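Long-range contacts in fiber protein (Human adenovirus 21, PDB 3L88), which forms the trimeric knob domain of the adenovirus fiber and binds the host receptor CD46, consistent with a role in attaching the virion to the cell: residues 33-38 with 50-55; 43-48 with 194-199; 55-60 with 181-186; 70-75 with 86-91; 146-151 with 171-176. All coordinates share one frame; numbering follows the deposited sequence.

Contact 1. Residues 33-38 with 50-55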
# COMPACT_ATOMS: atom_id res chain seq x y z
N GLY C 33 -15.64 -14.59 -13.84
CA GLY C 33 -14.71 -14.17 -12.81
C GLY C 33 -15.41 -13.73 -11.54
O GLY C 33 -16.54 -13.24 -11.58
N LYS C 34 -14.74 -13.95 -10.41
CA LYS C 34 -15.22 -13.46 -9.12
C LYS C 34 -14.36 -12.29 -8.67
O LYS C 34 -13.19 -12.48 -8.31
CB LYS C 34 -15.18 -14.56 -8.06
CG LYS C 34 -16.04 -15.77 -8.37
CD LYS C 34 -15.65 -16.95 -7.47
CE LYS C 34 -16.68 -18.06 -7.52
NZ LYS C 34 -16.30 -19.19 -6.63
N LEU C 35 -14.92 -11.09 -8.72
CA LEU C 35 -14.22 -9.89 -8.30
C LEU C 35 -14.54 -9.55 -6.84
O LEU C 35 -15.71 -9.37 -6.48
CB LEU C 35 -14.57 -8.71 -9.20
CG LEU C 35 -13.96 -7.37 -8.79
CD1 LEU C 35 -12.47 -7.33 -9.09
CD2 LEU C 35 -14.68 -6.21 -9.48
N THR C 36 -13.51 -9.48 -6.01
CA THR C 36 -13.68 -9.00 -4.65
C THR C 36 -13.19 -7.56 -4.55
O THR C 36 -12.02 -7.27 -4.78
CB THR C 36 -12.92 -9.87 -3.63
OG1 THR C 36 -13.46 -11.20 -3.63
CG2 THR C 36 -13.06 -9.30 -2.22
N LEU C 37 -14.11 -6.66 -4.23
CA LEU C 37 -13.78 -5.24 -4.15
C LEU C 37 -14.39 -4.62 -2.90
O LEU C 37 -15.59 -4.74 -2.67
CB LEU C 37 -14.28 -4.52 -5.40
CG LEU C 37 -14.10 -3.00 -5.40
CD1 LEU C 37 -12.63 -2.63 -5.50
CD2 LEU C 37 -14.89 -2.35 -6.53
N VAL C 38 -13.55 -4.00 -2.09
CA VAL C 38 -14.01 -3.33 -0.87
C VAL C 38 -13.60 -1.87 -0.89
O VAL C 38 -12.44 -1.54 -1.12
CB VAL C 38 -13.45 -4.00 0.40
CG1 VAL C 38 -14.19 -3.49 1.64
CG2 VAL C 38 -13.56 -5.52 0.31
N VAL C 50 -8.77 -4.90 -3.63
CA VAL C 50 -9.25 -5.57 -4.83
C VAL C 50 -8.47 -6.85 -5.12
O VAL C 50 -7.24 -6.85 -5.11
CB VAL C 50 -9.22 -4.63 -6.06
CG1 VAL C 50 -7.80 -4.31 -6.47
CG2 VAL C 50 -10.00 -5.24 -7.22
N SER C 51 -9.20 -7.93 -5.38
CA SER C 51 -8.59 -9.18 -5.86
C SER C 51 -9.54 -9.94 -6.78
O SER C 51 -10.77 -9.82 -6.66
CB SER C 51 -8.16 -10.06 -4.68
OG SER C 51 -9.28 -10.60 -4.00
N LEU C 52 -8.97 -10.76 -7.65
CA LEU C 52 -9.74 -11.43 -8.69
C LEU C 52 -9.50 -12.94 -8.71
O LEU C 52 -8.36 -13.40 -8.62
CB LEU C 52 -9.41 -10.82 -10.06
CG LEU C 52 -10.13 -11.35 -11.30
CD1 LEU C 52 -11.62 -11.02 -11.26
CD2 LEU C 52 -9.48 -10.77 -12.55
N VAL C 53 -10.58 -13.71 -8.85
CA VAL C 53 -10.48 -15.15 -9.08
C VAL C 53 -11.19 -15.56 -10.37
O VAL C 53 -12.35 -15.19 -10.59
CB VAL C 53 -11.09 -15.94 -7.91
CG1 VAL C 53 -10.98 -17.44 -8.15
CG2 VAL C 53 -10.42 -15.56 -6.60
N GLY C 54 -10.50 -16.31 -11.23
CA GLY C 54 -11.05 -16.73 -12.51
C GLY C 54 -11.96 -17.94 -12.38
O GLY C 54 -11.74 -18.81 -11.54
N VAL C 55 -13.01 -17.99 -13.20
CA VAL C 55 -14.00 -19.07 -13.11
C VAL C 55 -14.01 -19.97 -14.34
O VAL C 55 -13.94 -21.19 -14.22
CB VAL C 55 -15.41 -18.52 -12.86
CG1 VAL C 55 -16.44 -19.63 -12.97
CG2 VAL C 55 -15.49 -17.84 -11.50

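Contact 2. Residues 43-48 with 194-199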
# COMPACT_ATOMS: atom_id res chain seq x y z
N GLY C 43 -12.03 9.44 6.13
CA GLY C 43 -11.90 10.88 5.99
C GLY C 43 -12.06 11.29 4.53
O GLY C 43 -13.05 10.94 3.89
N GLY C 44 -11.06 11.98 3.99
CA GLY C 44 -11.12 12.50 2.64
C GLY C 44 -10.78 11.52 1.54
O GLY C 44 -10.86 11.85 0.38
N LEU C 45 -10.40 10.31 1.92
CA LEU C 45 -10.09 9.27 0.96
C LEU C 45 -11.03 8.11 1.05
O LEU C 45 -11.73 7.93 2.01
CB LEU C 45 -8.70 8.72 1.16
CG LEU C 45 -7.60 9.72 1.36
CD1 LEU C 45 -6.51 9.08 2.17
CD2 LEU C 45 -7.09 10.16 0.03
N VAL C 46 -10.99 7.28 0.02
CA VAL C 46 -11.48 5.93 0.09
C VAL C 46 -10.30 4.97 0.22
O VAL C 46 -9.31 5.11 -0.49
CB VAL C 46 -12.36 5.58 -1.15
CG1 VAL C 46 -12.37 4.11 -1.45
CG2 VAL C 46 -13.77 6.06 -0.94
N ASN C 47 -10.40 4.03 1.14
CA ASN C 47 -9.44 2.91 1.20
C ASN C 47 -9.95 1.70 0.44
O ASN C 47 -11.10 1.27 0.63
CB ASN C 47 -9.13 2.52 2.64
CG ASN C 47 -8.09 3.40 3.27
OD1 ASN C 47 -7.57 4.32 2.64
ND2 ASN C 47 -7.77 3.13 4.53
N GLY C 48 -9.10 1.15 -0.42
CA GLY C 48 -9.53 0.16 -1.40
C GLY C 48 -8.82 -1.17 -1.29
O GLY C 48 -7.64 -1.24 -0.94
N SER C 194 -5.68 3.89 -2.38
CA SER C 194 -6.52 4.98 -1.90
C SER C 194 -6.77 5.93 -3.05
O SER C 194 -6.00 5.97 -4.01
CB SER C 194 -5.83 5.73 -0.76
OG SER C 194 -5.69 4.91 0.39
N TYR C 195 -7.86 6.69 -2.97
CA TYR C 195 -8.06 7.83 -3.84
C TYR C 195 -8.93 8.87 -3.17
O TYR C 195 -9.63 8.57 -2.20
CB TYR C 195 -8.66 7.40 -5.18
CG TYR C 195 -10.00 6.70 -5.09
CD1 TYR C 195 -11.15 7.39 -4.73
CD2 TYR C 195 -10.13 5.35 -5.43
CE1 TYR C 195 -12.38 6.75 -4.67
CE2 TYR C 195 -11.35 4.71 -5.38
CZ TYR C 195 -12.47 5.41 -5.00
OH TYR C 195 -13.68 4.78 -4.95
N ILE C 196 -8.85 10.10 -3.66
CA ILE C 196 -9.63 11.19 -3.12
C ILE C 196 -11.09 11.03 -3.52
O ILE C 196 -11.39 10.90 -4.71
CB ILE C 196 -9.09 12.54 -3.60
CG1 ILE C 196 -7.64 12.71 -3.15
CG2 ILE C 196 -9.96 13.67 -3.07
CD1 ILE C 196 -6.84 13.70 -3.98
N ARG C 197 -11.98 11.00 -2.54
CA ARG C 197 -13.38 10.66 -2.79
C ARG C 197 -14.26 11.89 -3.01
O ARG C 197 -13.89 13.01 -2.67
CB ARG C 197 -13.94 9.79 -1.68
CG ARG C 197 -13.97 10.45 -0.32
CD ARG C 197 -14.55 9.51 0.73
NE ARG C 197 -14.80 10.20 1.99
CZ ARG C 197 -15.95 10.80 2.29
NH1 ARG C 197 -16.95 10.80 1.43
NH2 ARG C 197 -16.09 11.41 3.46
N GLU C 198 -15.44 11.65 -3.57
CA GLU C 198 -16.36 12.71 -3.97
C GLU C 198 -17.06 13.34 -2.77
O GLU C 198 -17.23 12.70 -1.73
CB GLU C 198 -17.38 12.17 -4.97
CG GLU C 198 -18.42 13.19 -5.41
CD GLU C 198 -17.85 14.27 -6.31
OE1 GLU C 198 -16.92 13.99 -7.09
OE2 GLU C 198 -18.35 15.42 -6.23
N ASP C 199 -17.46 14.59 -2.91
CA ASP C 199 -18.22 15.30 -1.88
C ASP C 199 -17.76 14.94 -0.48
O ASP C 199 -18.17 15.56 0.51
CB ASP C 199 -19.72 15.03 -2.03
CG ASP C 199 -20.25 14.08 -0.97
OD1 ASP C 199 -21.42 14.23 -0.55
OD2 ASP C 199 -19.49 13.19 -0.53

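Contact 3. Residues 55-60 with 181-186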
# COMPACT_ATOMS: atom_id res chain seq x y z
N VAL C 55 -13.01 -17.99 -13.20
CA VAL C 55 -14.00 -19.07 -13.11
C VAL C 55 -14.01 -19.97 -14.34
O VAL C 55 -13.94 -21.19 -14.22
CB VAL C 55 -15.41 -18.52 -12.86
CG1 VAL C 55 -16.44 -19.63 -12.97
CG2 VAL C 55 -15.49 -17.84 -11.50
N SER C 56 -14.12 -19.37 -15.52
CA SER C 56 -14.24 -20.14 -16.75
C SER C 56 -12.90 -20.73 -17.17
O SER C 56 -11.85 -20.26 -16.75
CB SER C 56 -14.81 -19.26 -17.88
OG SER C 56 -13.78 -18.50 -18.49
N ASP C 57 -12.96 -21.75 -18.02
CA ASP C 57 -11.75 -22.38 -18.56
C ASP C 57 -10.90 -21.40 -19.36
O ASP C 57 -9.68 -21.46 -19.33
CB ASP C 57 -12.13 -23.58 -19.43
CG ASP C 57 -12.47 -24.81 -18.62
OD1 ASP C 57 -12.56 -24.70 -17.38
OD2 ASP C 57 -12.64 -25.89 -19.22
N THR C 58 -11.56 -20.51 -20.09
CA THR C 58 -10.85 -19.54 -20.92
C THR C 58 -10.00 -18.60 -20.06
O THR C 58 -8.82 -18.38 -20.34
CB THR C 58 -11.82 -18.71 -21.77
OG1 THR C 58 -12.76 -19.58 -22.40
CG2 THR C 58 -11.06 -17.93 -22.82
N VAL C 59 -10.62 -18.07 -19.00
CA VAL C 59 -9.91 -17.21 -18.06
C VAL C 59 -8.75 -17.97 -17.44
O VAL C 59 -7.62 -17.47 -17.38
CB VAL C 59 -10.86 -16.69 -16.95
CG1 VAL C 59 -10.08 -16.02 -15.85
CG2 VAL C 59 -11.89 -15.74 -17.54
N ASN C 60 -9.01 -19.20 -17.01
CA ASN C 60 -8.02 -19.99 -16.29
C ASN C 60 -6.98 -20.66 -17.21
O ASN C 60 -6.20 -21.49 -16.77
CB ASN C 60 -8.71 -21.03 -15.40
CG ASN C 60 -9.49 -20.39 -14.26
OD1 ASN C 60 -9.11 -19.34 -13.75
ND2 ASN C 60 -10.58 -21.02 -13.87
N SER C 181 1.48 -24.18 -17.89
CA SER C 181 1.42 -24.89 -19.15
C SER C 181 0.03 -25.50 -19.34
O SER C 181 -0.32 -25.95 -20.43
CB SER C 181 2.49 -25.98 -19.21
OG SER C 181 2.47 -26.78 -18.04
N ASN C 182 -0.76 -25.51 -18.28
CA ASN C 182 -2.12 -26.02 -18.35
C ASN C 182 -3.11 -25.18 -17.55
O ASN C 182 -2.73 -24.25 -16.84
CB ASN C 182 -2.17 -27.48 -17.88
CG ASN C 182 -1.74 -28.45 -18.96
OD1 ASN C 182 -2.21 -28.37 -20.10
ND2 ASN C 182 -0.85 -29.37 -18.61
N ILE C 183 -4.39 -25.51 -17.69
CA ILE C 183 -5.45 -24.81 -16.98
C ILE C 183 -5.17 -24.80 -15.48
O ILE C 183 -4.76 -25.82 -14.91
CB ILE C 183 -6.82 -25.45 -17.26
CG1 ILE C 183 -7.93 -24.65 -16.57
CG2 ILE C 183 -6.85 -26.90 -16.80
CD1 ILE C 183 -9.32 -25.05 -17.02
N ALA C 184 -5.36 -23.65 -14.85
CA ALA C 184 -5.22 -23.51 -13.41
C ALA C 184 -5.98 -22.27 -12.94
O ALA C 184 -6.07 -21.28 -13.67
CB ALA C 184 -3.75 -23.41 -13.03
N THR C 185 -6.53 -22.33 -11.73
CA THR C 185 -7.32 -21.23 -11.21
C THR C 185 -6.52 -19.93 -11.17
O THR C 185 -5.52 -19.83 -10.45
CB THR C 185 -7.87 -21.52 -9.80
OG1 THR C 185 -8.61 -22.75 -9.82
CG2 THR C 185 -8.79 -20.40 -9.34
N LEU C 186 -6.95 -18.96 -11.96
CA LEU C 186 -6.37 -17.63 -11.95
C LEU C 186 -6.76 -16.89 -10.67
O LEU C 186 -7.94 -16.76 -10.36
CB LEU C 186 -6.82 -16.84 -13.17
CG LEU C 186 -6.24 -15.43 -13.35
CD1 LEU C 186 -6.03 -15.13 -14.82
CD2 LEU C 186 -7.13 -14.38 -12.69

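Contact 4. Residues 70-75 with 86-91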
# COMPACT_ATOMS: atom_id res chain seq x y z
N ILE C 70 -6.11 -8.33 -18.40
CA ILE C 70 -7.48 -8.41 -17.93
C ILE C 70 -7.96 -7.02 -17.54
O ILE C 70 -7.29 -6.32 -16.79
CB ILE C 70 -7.61 -9.33 -16.70
CG1 ILE C 70 -7.36 -10.79 -17.11
CG2 ILE C 70 -8.97 -9.16 -16.04
CD1 ILE C 70 -7.09 -11.71 -15.95
N GLN C 71 -9.12 -6.63 -18.07
CA GLN C 71 -9.63 -5.28 -17.85
C GLN C 71 -11.08 -5.32 -17.38
O GLN C 71 -11.94 -5.86 -18.07
CB GLN C 71 -9.52 -4.46 -19.13
CG GLN C 71 -9.59 -2.95 -18.92
CD GLN C 71 -9.64 -2.17 -20.22
OE1 GLN C 71 -10.67 -2.12 -20.89
NE2 GLN C 71 -8.52 -1.54 -20.58
N LEU C 72 -11.34 -4.73 -16.22
CA LEU C 72 -12.70 -4.57 -15.73
C LEU C 72 -13.05 -3.09 -15.61
O LEU C 72 -12.42 -2.36 -14.85
CB LEU C 72 -12.87 -5.27 -14.38
CG LEU C 72 -12.48 -6.75 -14.32
CD1 LEU C 72 -12.65 -7.31 -12.90
CD2 LEU C 72 -13.29 -7.55 -15.32
N ARG C 73 -14.05 -2.66 -16.37
CA ARG C 73 -14.53 -1.27 -16.32
C ARG C 73 -15.83 -1.17 -15.53
O ARG C 73 -16.82 -1.83 -15.85
CB ARG C 73 -14.75 -0.72 -17.73
CG ARG C 73 -13.48 -0.53 -18.54
CD ARG C 73 -13.79 -0.07 -19.95
NE ARG C 73 -14.75 -0.95 -20.60
CZ ARG C 73 -14.42 -2.10 -21.20
NH1 ARG C 73 -13.16 -2.50 -21.23
NH2 ARG C 73 -15.36 -2.85 -21.76
N LEU C 74 -15.82 -0.36 -14.48
CA LEU C 74 -17.03 -0.11 -13.71
C LEU C 74 -17.51 1.31 -13.97
O LEU C 74 -16.74 2.26 -13.88
CB LEU C 74 -16.79 -0.31 -12.22
CG LEU C 74 -15.96 -1.50 -11.71
CD1 LEU C 74 -16.41 -1.88 -10.30
CD2 LEU C 74 -16.04 -2.70 -12.63
N TYR C 75 -18.79 1.44 -14.30
CA TYR C 75 -19.40 2.75 -14.52
C TYR C 75 -20.53 2.96 -13.53
O TYR C 75 -21.31 2.05 -13.25
CB TYR C 75 -19.92 2.87 -15.95
CG TYR C 75 -18.85 2.71 -17.01
CD1 TYR C 75 -17.92 3.73 -17.26
CD2 TYR C 75 -18.75 1.54 -17.76
CE1 TYR C 75 -16.95 3.58 -18.22
CE2 TYR C 75 -17.78 1.39 -18.73
CZ TYR C 75 -16.88 2.42 -18.95
OH TYR C 75 -15.91 2.28 -19.91
N GLU C 86 -23.35 -1.45 -18.98
CA GLU C 86 -22.12 -0.91 -19.55
C GLU C 86 -20.87 -1.50 -18.91
O GLU C 86 -19.79 -1.47 -19.49
CB GLU C 86 -22.10 0.61 -19.43
CG GLU C 86 -23.14 1.33 -20.27
CD GLU C 86 -24.42 1.62 -19.51
OE1 GLU C 86 -24.86 0.76 -18.73
OE2 GLU C 86 -24.99 2.72 -19.70
N SER C 87 -21.02 -2.06 -17.71
CA SER C 87 -19.86 -2.46 -16.91
C SER C 87 -19.48 -3.93 -17.11
O SER C 87 -20.29 -4.73 -17.56
CB SER C 87 -20.12 -2.18 -15.43
OG SER C 87 -20.39 -0.81 -15.21
N ASN C 88 -18.24 -4.25 -16.78
CA ASN C 88 -17.80 -5.64 -16.69
C ASN C 88 -18.29 -6.32 -15.42
O ASN C 88 -18.52 -7.52 -15.40
CB ASN C 88 -16.28 -5.73 -16.76
CG ASN C 88 -15.74 -5.39 -18.14
OD1 ASN C 88 -15.29 -4.28 -18.39
ND2 ASN C 88 -15.79 -6.37 -19.04
N LEU C 89 -18.43 -5.54 -14.35
CA LEU C 89 -19.08 -6.02 -13.13
C LEU C 89 -20.60 -6.04 -13.34
O LEU C 89 -21.19 -5.04 -13.72
CB LEU C 89 -18.71 -5.13 -11.95
CG LEU C 89 -19.30 -5.49 -10.58
CD1 LEU C 89 -18.81 -6.86 -10.11
CD2 LEU C 89 -18.94 -4.41 -9.56
N LYS C 90 -21.22 -7.20 -13.10
CA LYS C 90 -22.60 -7.41 -13.49
C LYS C 90 -23.53 -7.45 -12.28
O LYS C 90 -24.75 -7.54 -12.44
CB LYS C 90 -22.75 -8.70 -14.30
CG LYS C 90 -22.09 -8.65 -15.66
CD LYS C 90 -22.67 -7.53 -16.51
CE LYS C 90 -21.94 -7.41 -17.83
NZ LYS C 90 -22.41 -6.21 -18.58
N ILE C 91 -22.95 -7.43 -11.09
CA ILE C 91 -23.73 -7.42 -9.85
C ILE C 91 -23.43 -6.15 -9.06
O ILE C 91 -22.26 -5.84 -8.80
CB ILE C 91 -23.44 -8.67 -8.99
CG1 ILE C 91 -23.85 -9.94 -9.75
CG2 ILE C 91 -24.15 -8.58 -7.65
CD1 ILE C 91 -23.72 -11.21 -8.94

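Contact 5. Residues 146-151 with 171-176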
# COMPACT_ATOMS: atom_id res chain seq x y z
N VAL C 146 4.61 -14.71 -9.52
CA VAL C 146 4.71 -13.99 -10.78
C VAL C 146 4.07 -12.60 -10.65
O VAL C 146 2.92 -12.48 -10.24
CB VAL C 146 4.04 -14.76 -11.94
CG1 VAL C 146 4.08 -13.95 -13.22
CG2 VAL C 146 4.73 -16.11 -12.13
N PRO C 147 4.85 -11.55 -10.96
CA PRO C 147 4.42 -10.17 -10.82
C PRO C 147 3.34 -9.81 -11.84
O PRO C 147 3.46 -10.16 -13.02
CB PRO C 147 5.69 -9.36 -11.11
CG PRO C 147 6.82 -10.35 -11.10
CD PRO C 147 6.23 -11.66 -11.47
N LEU C 148 2.32 -9.10 -11.39
CA LEU C 148 1.31 -8.56 -12.29
C LEU C 148 1.22 -7.05 -12.13
O LEU C 148 0.92 -6.54 -11.04
CB LEU C 148 -0.06 -9.18 -11.98
CG LEU C 148 -0.18 -10.69 -12.13
CD1 LEU C 148 -1.53 -11.14 -11.58
CD2 LEU C 148 -0.02 -11.09 -13.59
N ASN C 149 1.46 -6.32 -13.22
CA ASN C 149 1.25 -4.89 -13.22
C ASN C 149 -0.23 -4.58 -13.10
O ASN C 149 -1.03 -5.03 -13.92
CB ASN C 149 1.83 -4.27 -14.49
CG ASN C 149 3.28 -4.66 -14.72
OD1 ASN C 149 4.15 -4.38 -13.89
ND2 ASN C 149 3.55 -5.33 -15.83
N ILE C 150 -0.59 -3.84 -12.05
CA ILE C 150 -1.97 -3.42 -11.87
C ILE C 150 -2.07 -1.91 -12.01
O ILE C 150 -1.28 -1.17 -11.40
CB ILE C 150 -2.54 -3.85 -10.50
CG1 ILE C 150 -3.86 -3.12 -10.21
CG2 ILE C 150 -1.54 -3.54 -9.40
CD1 ILE C 150 -5.08 -3.84 -10.70
N SER C 151 -3.01 -1.45 -12.82
CA SER C 151 -3.28 -0.02 -12.93
C SER C 151 -4.76 0.26 -12.79
O SER C 151 -5.60 -0.45 -13.34
CB SER C 151 -2.74 0.53 -14.25
OG SER C 151 -3.57 0.16 -15.33
N TRP C 171 -5.11 -5.66 -15.05
CA TRP C 171 -3.96 -6.49 -14.71
C TRP C 171 -3.21 -6.88 -15.97
O TRP C 171 -3.81 -7.31 -16.96
CB TRP C 171 -4.40 -7.75 -13.96
CG TRP C 171 -4.97 -7.51 -12.60
CD1 TRP C 171 -4.29 -7.58 -11.41
CD2 TRP C 171 -6.33 -7.20 -12.27
NE1 TRP C 171 -5.15 -7.32 -10.37
CE2 TRP C 171 -6.41 -7.09 -10.87
CE3 TRP C 171 -7.49 -7.01 -13.03
CZ2 TRP C 171 -7.60 -6.79 -10.21
CZ3 TRP C 171 -8.67 -6.71 -12.37
CH2 TRP C 171 -8.72 -6.61 -10.98
N ASN C 172 -1.88 -6.77 -15.93
CA ASN C 172 -1.06 -7.18 -17.06
C ASN C 172 -0.01 -8.21 -16.68
O ASN C 172 0.80 -7.99 -15.79
CB ASN C 172 -0.39 -5.97 -17.70
CG ASN C 172 -1.26 -5.31 -18.75
OD1 ASN C 172 -1.42 -5.84 -19.86
ND2 ASN C 172 -1.82 -4.16 -18.42
N LEU C 173 -0.03 -9.34 -17.38
CA LEU C 173 1.05 -10.31 -17.30
C LEU C 173 2.05 -10.05 -18.42
O LEU C 173 1.68 -9.99 -19.60
CB LEU C 173 0.51 -11.73 -17.42
CG LEU C 173 1.57 -12.82 -17.60
CD1 LEU C 173 2.37 -13.01 -16.32
CD2 LEU C 173 0.94 -14.13 -18.03
N ASN C 174 3.31 -9.90 -18.05
CA ASN C 174 4.35 -9.73 -19.05
C ASN C 174 5.65 -10.42 -18.66
O ASN C 174 6.58 -9.78 -18.18
CB ASN C 174 4.61 -8.24 -19.30
CG ASN C 174 5.47 -8.00 -20.52
OD1 ASN C 174 6.26 -7.05 -20.56
ND2 ASN C 174 5.33 -8.86 -21.52
N ALA C 175 5.71 -11.73 -18.89
CA ALA C 175 6.81 -12.55 -18.42
C ALA C 175 7.67 -13.06 -19.58
O ALA C 175 7.26 -12.99 -20.74
CB ALA C 175 6.29 -13.71 -17.60
N LYS C 176 8.85 -13.59 -19.26
CA LYS C 176 9.74 -14.17 -20.26
C LYS C 176 9.28 -15.56 -20.68
O LYS C 176 9.62 -16.04 -21.75
CB LYS C 176 11.17 -14.22 -19.75

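Contact 1. Residues 33-38 with 50-55
The backbone N of K34 gives its hydrogen to V53 O at 2.7 Å, almost straight at 173°, and G33 CA lies near the same oxygen in a bent CA-H contact. V53 N returns a bond to K34 O. The exchange repeats further on: T36 N donates to S51 O at 2.8 Å, and S51 N to T36 O at 3.0 Å. These are the two hydrogen-bonded pairs between these segments, part of the beta hairpin of strands 33-42 and 45-54, antiparallel with 4.7 Å between the segment axes. On the inward face L35, L37, V50 and L52 meet: V50 CG2 touches L35 CD1 at 3.7 Å, and V50 CB sits 4.0 Å from L37 CD1. L35 and L37 carry CG anti to the backbone N (chi1 near 175°), which swings their CD1 branches over to the valine. W171 of strand 165-174 packs on V50 and L52 from the opposite sheet of the sandwich. The other face is more polar, with S51 OG lying 3.7 Å from T36 CB, and T36 packs on I196 of the second subunit. K34 stretches past the strand end, crossing the V55 side chain at about a right angle, CG against V55 CG2.

Contact 2. Residues 43-48 with 194-199
The Y195 ring has V46 over one face: V46 CB stands 4.1 Å from the ring centroid, 26° off the normal, and V46 CG1 reaches on toward CZ and OH. The two side chains run alongside each other, pointing the same way. The tyrosine's polar end is held elsewhere, its OH hydrogen-bonded to F111 O. The other flat group, the guanidinium of R197, meets G43 O at its edge and nearly in its plane. R197 NE bonds to G43 O at 2.7 Å, and R197 NH2 adds a weak second bond to it at 3.1 Å, so one glycine carbonyl is held by two N-H groups of the same arginine. R197 CG takes the crowded position between backbone N and carbonyl carbon (chi1 63°), and the chain then runs extended to NE, passing G44 on its way to G43. NH1 is bonded to A110 O. The backbones behind these side chains belong to strands 45-54 and 191-196, which pair antiparallel, with 191-196 the outermost strand, within this chain, of one sheet of the knob's beta sandwich. V46 N donates to Y195 O at 2.9 Å and Y195 N returns a longer bond to V46 O; past the strand end R197 N continues with G44 O at 3.2 Å. S194 CA also brings its hydrogen to V46 O, at 3.1 Å. L45 points away from its partner strand, yet its CD2 comes to 4.1 Å from I196 CG1. Both belong to the trimer interface: in the third subunit, V40 packs on L45 and I16 on I196.

Contact 3. Residues 55-60 with 181-186
N60 faces 181-186 with two acceptors, and each takes a backbone N-H. The main-chain N60 O receives A184 N at 3.0 Å, with the donor in the carbonyl plane. The side-chain N60 OD1 receives L186 N at 2.8 Å and a nearly linear 175°, although that donor stands well above the amide plane, 50° out of it, and therefore misses the lone-pair direction. The side chain has CG anti to its own carbonyl carbon (chi1 -67°), which carries OD1 to the L186 end while O serves A184. The amide's other end, ND2, has a weak bond to G54 O. One asparagine thus meets alternate N-H groups of an irregular segment in the manner of a strand partner, without a strand on either side. N60 O also takes a CA-H contact from I183 CA at 3.4 Å. The turn bearing N60 is fastened from within: S56 OG accepts V59 N at 3.2 Å, an ST motif, and S56 O accepts N60 N. Apolar contact is slight. I183 CG1 lies 3.9 Å from N60 CB, and I183 CD1 crosses the D57 side chain obliquely, 3.3 Å from D57 OD1. On the buried side L186 CD1 approaches V59 CG1 at 4.3 Å. The two loops meet about 19 Å from the centre of the chain: 55-60 leads from strand 45-54 toward strand 67-76, while residues 181-186 lead from strand 165-174 toward strand 191-196. L186 is bonded through its backbone to G54 at the end of strand 45-54, while its side chain turns in beside F63.

Contact 4. Residues 70-75 with 86-91
E86 begins the contact with its carbonyl: E86 O lies in the plane of the Y75 ring, at its edge, 3.6 Å from CE2, and E86 CB touches CD2 while the carboxylate leads away. At S87 the hydroxyl takes over, OG accepting Y75 N at 2.9 Å; it is also hydrogen-bonded to L83 O, so it links the strand to an earlier part of the same loop. N88 makes two bonds to R73. Its backbone N donates to R73 O at 3.0 Å, and its OD1 accepts R73 N at 2.9 Å, nearly straight at 171°. The guanidinium of R73 turns a face to the amide oxygen: N88 OD1 sits 3.6 Å above its plane, over the centre, the amide plane standing at 74° to it. The bend at chi3 (-53°) brings the group there, and its NH2 forms a salt bridge with E26. N88 ND2 goes to Q23 O, and N88 CB rests 3.8 Å from L72 CD2. L89 turns to the interior, its CD2 meeting L74 CD1 at 3.7 Å. Past it, K90 bends back so that NZ donates to S87 O at 2.8 Å. The loop 86-91 thus clasps the outer side of strand 67-76, an edge strand of its sheet within this chain. Strand 165-174 pairs along the other side of 67-76, and strand 33-42 of the facing sheet packs against L72 and L74.

Contact 5. Residues 146-151 with 171-176
The antiparallel hairpin of strands 145-154 and 165-174 brings I150 over W171: I150 CD1 stands 3.6 Å from the centroid of the five-membered ring, 18° off its normal. The methyl's nearest ring atoms are NE1 and CE2, both at 3.5 Å, so it lies over the indole face but offset toward the rim. I150 CG1 is anti to the backbone N (chi1 167°), which lays the side chain along the tryptophan, both pointing the same way from a non-hydrogen-bonded pair. One residue back, N149 and N172 form the hydrogen-bonded pair: N172 N donates to N149 O at 2.8 Å, while N149 N returns a longer, more bent bond to N172 O at 3.1 Å and 135°. These hairpin strands are the two inner ones of a four-stranded sheet, flanked by 67-76 and 130-138; the indole lies in the interior of the sandwich, against I70 and L52. The N149 side of the sheet is more open, and there N172 ND2 is hydrogen-bonded to E170. Toward V146 the backbones draw apart, the CA atoms of V146 and A175 being 8.1 Å apart, and side chains take over from backbone bonds. L173 bridges the gap: its CB meets L148 CD2 at 3.9 Å and its CD1 meets V146 CG1 at 3.7 Å. F63 and P179, both in loops, cover L173 from outside the two segments.

In the fold
Contacts 1 and 4 lie close to the centre of the chain and contacts 2, 3 and 5 farther out; contact 2 is nonetheless buried, because another subunit packs on it. Contacts 1 and 2 share strand 45-54 but lie 21 Å apart between centres: the first is a regular hairpin, the second a shorter pairing finished by an arginine. Contacts 1 and 5 are hairpins of the two opposed sheets and meet through W171 in the core. Contact 4 touches both, through L72, and I70 O of its strand bonds W171 N. Contact 3, across the chain's centre from contact 2, is the most exposed; like contact 4 it relies on an asparagine side chain in place of regular strand pairing.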